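Local coordinates for ORF 37 (PDB 3FHD), which cuts viral DNA as a metal-dependent endo- and exonuclease, processing branched or non-linear intermediates so that unit-length genomes can be packaged, at residues W157-S167 with F229-V240. Numbering follows the deposited sequence.
Sequences WDALRDGIISS and FMQSPQNGIFGV. With SO4 (sulfate ion), chain B.
The ring of Phe229 packs against helix 157-161 and the turn after it, meeting Trp157, Arg161 and Ile164 from different directions. Its chi1 of -167° swings the ring off its own backbone toward the helix, where its edge meets the face of Trp157 in a T-shaped pair, planes at 79°. Arg161 CG sits 4.0 Å from the Phe229 centroid, almost on the ring normal, a CH-pi contact. At the rim Ile164 CG2 meets Phe229 CZ in the ring plane and presses on Gly239 N at 3.4 Å. Beyond this tight core the strands join in parallel: Ile165 N donates to Ile237 O (2.9 Å), while the longer bond from Gly239 N (3.3 Å) reaches Ile165 O from above its carbonyl plane.

The looser side lies at the turns, where a water bridges Gly163 O and Gly236 O. A sulfate, probably from the crystallisation liquor, is gripped directly by Arg161 NH1 (2.6 Å to its O4) and Ser167 OG, with Ser168 and Ser241, near the magnesium ligand Glu266, consistent with a DNA phosphate site. Strand 165-166 edges a three-stranded mixed sheet with 238-240 central; Leu160 and Gln231 pack on helix 134-147, Ile165 and Ile237 on Trp482 of helix 468-489, Met230 and Ser232 on helix 394-412.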
loop_
_atom_site.group_PDB
_atom_site.type_symbol
_atom_site.label_atom_id
_atom_site.label_comp_id
_atom_site.label_asym_id
_atom_site.label_seq_id
_atom_site.Cartn_x
_atom_site.Cartn_y
_atom_site.Cartn_z
ATOM N N TRP A 157 -0.594 9.728 -10.350
ATOM C CA TRP A 157 -0.966 8.763 -9.276
ATOM C C TRP A 157 -2.387 8.210 -9.405
ATOM O O TRP A 157 -2.568 6.988 -9.484
ATOM C CB TRP A 157 -0.786 9.412 -7.875
ATOM C CG TRP A 157 -0.769 8.443 -6.736
ATOM C CD1 TRP A 157 -1.663 8.368 -5.706
ATOM C CD2 TRP A 157 0.222 7.422 -6.488
ATOM N NE1 TRP A 157 -1.303 7.344 -4.849
ATOM C CE2 TRP A 157 -0.151 6.755 -5.304
ATOM C CE3 TRP A 157 1.386 7.007 -7.162
ATOM C CZ2 TRP A 157 0.616 5.692 -4.757
ATOM C CZ3 TRP A 157 2.151 5.936 -6.620
ATOM C CH2 TRP A 157 1.736 5.286 -5.439
ATOM N N ASP A 158 -3.378 9.110 -9.411
ATOM C CA ASP A 158 -4.801 8.720 -9.415
ATOM C C ASP A 158 -5.140 7.989 -10.713
ATOM O O ASP A 158 -5.773 6.952 -10.667
ATOM C CB ASP A 158 -5.727 9.918 -9.218
ATOM C CG ASP A 158 -5.679 10.482 -7.787
ATOM O OD1 ASP A 158 -5.311 9.734 -6.850
ATOM O OD2 ASP A 158 -6.023 11.676 -7.609
ATOM N N ALA A 159 -4.689 8.520 -11.848
ATOM C CA ALA A 159 -4.958 7.909 -13.151
ATOM C C ALA A 159 -4.411 6.493 -13.300
ATOM O O ALA A 159 -5.108 5.581 -13.794
ATOM C CB ALA A 159 -4.418 8.820 -14.286
ATOM N N LEU A 160 -3.177 6.288 -12.819
ATOM C CA LEU A 160 -2.470 5.012 -12.916
ATOM C C LEU A 160 -3.123 3.908 -12.026
ATOM O O LEU A 160 -3.193 2.723 -12.404
ATOM C CB LEU A 160 -1.022 5.250 -12.456
ATOM C CG LEU A 160 -0.153 3.985 -12.425
ATOM C CD1 LEU A 160 -0.001 3.325 -13.799
ATOM C CD2 LEU A 160 1.251 4.259 -11.789
ATOM N N ARG A 161 -3.637 4.329 -10.865
ATOM C CA ARG A 161 -4.300 3.426 -9.939
ATOM C C ARG A 161 -5.710 2.947 -10.372
ATOM O O ARG A 161 -6.224 1.928 -9.858
ATOM C CB ARG A 161 -4.318 4.052 -8.544
ATOM C CG ARG A 161 -2.901 4.189 -7.985
ATOM C CD ARG A 161 -2.907 5.171 -6.793
ATOM N NE ARG A 161 -3.832 4.702 -5.760
ATOM C CZ ARG A 161 -3.488 3.895 -4.754
ATOM N NH1 ARG A 161 -2.234 3.495 -4.607
ATOM N NH2 ARG A 161 -4.395 3.480 -3.885
ATOM N N ASP A 162 -6.300 3.641 -11.319
ATOM C CA ASP A 162 -7.620 3.258 -11.841
ATOM C C ASP A 162 -7.541 1.862 -12.489
ATOM O O ASP A 162 -6.504 1.515 -13.118
ATOM C CB ASP A 162 -8.119 4.293 -12.840
ATOM C CG ASP A 162 -9.455 3.876 -13.460
ATOM O OD1 ASP A 162 -10.456 3.953 -12.737
ATOM O OD2 ASP A 162 -9.491 3.370 -14.605
ATOM N N GLY A 163 -8.582 1.045 -12.268
ATOM C CA GLY A 163 -8.692 -0.289 -12.862
ATOM C C GLY A 163 -7.941 -1.375 -12.094
ATOM O O GLY A 163 -7.875 -2.519 -12.514
ATOM N N ILE A 164 -7.375 -0.998 -10.963
ATOM C CA ILE A 164 -6.553 -1.922 -10.228
ATOM C C ILE A 164 -7.126 -2.136 -8.837
ATOM O O ILE A 164 -7.539 -1.167 -8.202
ATOM C CB ILE A 164 -5.103 -1.339 -10.056
ATOM C CG1 ILE A 164 -4.399 -1.204 -11.416
ATOM C CG2 ILE A 164 -4.315 -2.183 -9.082
ATOM C CD1 ILE A 164 -3.573 -2.410 -11.844
ATOM N N ILE A 165 -7.089 -3.378 -8.342
ATOM C CA ILE A 165 -7.422 -3.638 -6.950
ATOM C C ILE A 165 -6.112 -3.430 -6.158
ATOM O O ILE A 165 -5.197 -4.248 -6.250
ATOM C CB ILE A 165 -7.964 -5.034 -6.732
ATOM C CG1 ILE A 165 -9.374 -5.189 -7.367
ATOM C CG2 ILE A 165 -8.086 -5.330 -5.188
ATOM C CD1 ILE A 165 -9.833 -6.669 -7.504
ATOM N N SER A 166 -6.030 -2.296 -5.462
ATOM C CA SER A 166 -4.836 -1.904 -4.724
ATOM C C SER A 166 -4.993 -2.414 -3.302
ATOM O O SER A 166 -6.072 -2.869 -2.938
ATOM C CB SER A 166 -4.697 -0.381 -4.745
ATOM O OG SER A 166 -5.834 0.225 -4.127
ATOM N N SER A 167 -3.931 -2.350 -2.484
ATOM C CA SER A 167 -4.027 -2.887 -1.140
ATOM C C SER A 167 -5.018 -2.200 -0.194
ATOM O O SER A 167 -5.575 -2.858 0.666
ATOM C CB SER A 167 -2.629 -3.038 -0.498
ATOM O OG SER A 167 -2.146 -1.774 -0.047
ATOM N N PHE A 229 4.160 2.990 -7.216
ATOM C CA PHE A 229 3.094 2.035 -7.334
ATOM C C PHE A 229 3.585 0.781 -8.097
ATOM O O PHE A 229 4.061 0.886 -9.218
ATOM C CB PHE A 229 1.927 2.647 -8.113
ATOM C CG PHE A 229 0.670 1.825 -8.003
ATOM C CD1 PHE A 229 0.101 1.556 -6.751
ATOM C CD2 PHE A 229 0.075 1.309 -9.134
ATOM C CE1 PHE A 229 -1.100 0.775 -6.647
ATOM C CE2 PHE A 229 -1.079 0.551 -9.056
ATOM C CZ PHE A 229 -1.658 0.276 -7.816
ATOM N N MET A 230 3.485 -0.373 -7.451
ATOM C CA MET A 230 3.964 -1.630 -7.996
ATOM C C MET A 230 2.793 -2.441 -8.515
ATOM O O MET A 230 2.105 -3.086 -7.718
ATOM C CB MET A 230 4.661 -2.423 -6.898
ATOM C CG MET A 230 5.988 -1.763 -6.533
ATOM S SD MET A 230 6.860 -2.318 -5.065
ATOM C CE MET A 230 5.566 -2.813 -3.992
ATOM N N GLN A 231 2.597 -2.437 -9.837
ATOM C CA GLN A 231 1.570 -3.253 -10.477
ATOM C C GLN A 231 2.061 -4.735 -10.453
ATOM O O GLN A 231 3.290 -4.987 -10.477
ATOM C CB GLN A 231 1.387 -2.789 -11.926
ATOM C CG GLN A 231 1.016 -1.303 -12.067
ATOM C CD GLN A 231 1.160 -0.794 -13.504
ATOM O OE1 GLN A 231 0.180 -0.752 -14.261
ATOM N NE2 GLN A 231 2.386 -0.404 -13.882
ATOM N N SER A 232 1.147 -5.697 -10.401
ATOM C CA SER A 232 1.490 -7.104 -10.636
ATOM C C SER A 232 1.888 -7.370 -12.099
ATOM O O SER A 232 1.065 -7.234 -13.001
ATOM C CB SER A 232 0.332 -8.057 -10.252
ATOM O OG SER A 232 0.563 -9.358 -10.832
ATOM N N PRO A 233 3.152 -7.795 -12.352
ATOM C CA PRO A 233 3.513 -8.096 -13.751
ATOM C C PRO A 233 2.875 -9.380 -14.276
ATOM O O PRO A 233 2.834 -9.590 -15.489
ATOM C CB PRO A 233 5.045 -8.219 -13.705
ATOM C CG PRO A 233 5.341 -8.622 -12.250
ATOM C CD PRO A 233 4.289 -7.933 -11.429
ATOM N N GLN A 234 2.392 -10.240 -13.387
ATOM C CA GLN A 234 1.869 -11.525 -13.822
ATOM C C GLN A 234 0.396 -11.452 -14.219
ATOM O O GLN A 234 -0.022 -12.185 -15.093
ATOM C CB GLN A 234 2.089 -12.595 -12.761
ATOM C CG GLN A 234 3.574 -12.949 -12.515
ATOM C CD GLN A 234 4.235 -13.556 -13.749
ATOM O OE1 GLN A 234 4.287 -12.941 -14.824
ATOM N NE2 GLN A 234 4.741 -14.765 -13.601
ATOM N N ASN A 235 -0.355 -10.516 -13.629
ATOM C CA ASN A 235 -1.798 -10.381 -13.972
ATOM C C ASN A 235 -2.285 -8.992 -14.401
ATOM O O ASN A 235 -3.277 -8.873 -15.135
ATOM C CB ASN A 235 -2.672 -10.949 -12.840
ATOM C CG ASN A 235 -2.368 -10.325 -11.492
ATOM O OD1 ASN A 235 -2.552 -9.124 -11.296
ATOM N ND2 ASN A 235 -1.896 -11.146 -10.552
ATOM N N GLY A 236 -1.604 -7.946 -13.950
ATOM C CA GLY A 236 -2.024 -6.578 -14.240
ATOM C C GLY A 236 -3.351 -6.120 -13.612
ATOM O O GLY A 236 -3.856 -5.071 -13.982
ATOM N N ILE A 237 -3.893 -6.874 -12.646
ATOM C CA ILE A 237 -5.161 -6.491 -11.967
ATOM C C ILE A 237 -4.969 -6.064 -10.514
ATOM O O ILE A 237 -5.818 -5.375 -9.939
ATOM C CB ILE A 237 -6.262 -7.581 -12.098
ATOM C CG1 ILE A 237 -5.995 -8.773 -11.163
ATOM C CG2 ILE A 237 -6.363 -8.070 -13.514
ATOM C CD1 ILE A 237 -7.210 -9.714 -11.035
ATOM N N PHE A 238 -3.833 -6.456 -9.934
ATOM C CA PHE A 238 -3.486 -6.073 -8.563
ATOM C C PHE A 238 -2.261 -5.134 -8.544
ATOM O O PHE A 238 -1.432 -5.140 -9.453
ATOM C CB PHE A 238 -3.141 -7.265 -7.677
ATOM C CG PHE A 238 -4.236 -8.271 -7.503
ATOM C CD1 PHE A 238 -5.384 -7.939 -6.780
ATOM C CD2 PHE A 238 -4.087 -9.601 -8.008
ATOM C CE1 PHE A 238 -6.409 -8.897 -6.576
ATOM C CE2 PHE A 238 -5.113 -10.569 -7.799
ATOM C CZ PHE A 238 -6.271 -10.197 -7.104
ATOM N N GLY A 239 -2.156 -4.339 -7.476
ATOM C CA GLY A 239 -0.985 -3.502 -7.266
ATOM C C GLY A 239 -1.000 -2.888 -5.878
ATOM O O GLY A 239 -2.065 -2.769 -5.248
ATOM N N VAL A 240 0.169 -2.482 -5.404
ATOM C CA VAL A 240 0.318 -1.856 -4.105
ATOM C C VAL A 240 1.350 -0.710 -4.144
ATOM O O VAL A 240 2.223 -0.642 -5.049
ATOM C CB VAL A 240 0.748 -2.863 -2.994
ATOM C CG1 VAL A 240 -0.183 -4.091 -2.928
ATOM C CG2 VAL A 240 2.157 -3.344 -3.210
HETATM S S SO4 B . -2.171 1.120 -1.743
HETATM O O1 SO4 B . -3.576 1.096 -2.118
HETATM O O2 SO4 B . -2.069 1.380 -0.303
HETATM O O3 SO4 B . -1.648 -0.193 -2.061
HETATM O O4 SO4 B . -1.463 2.067 -2.565
HETATM O O HOH W 1 -5.880 -3.111 -14.568
#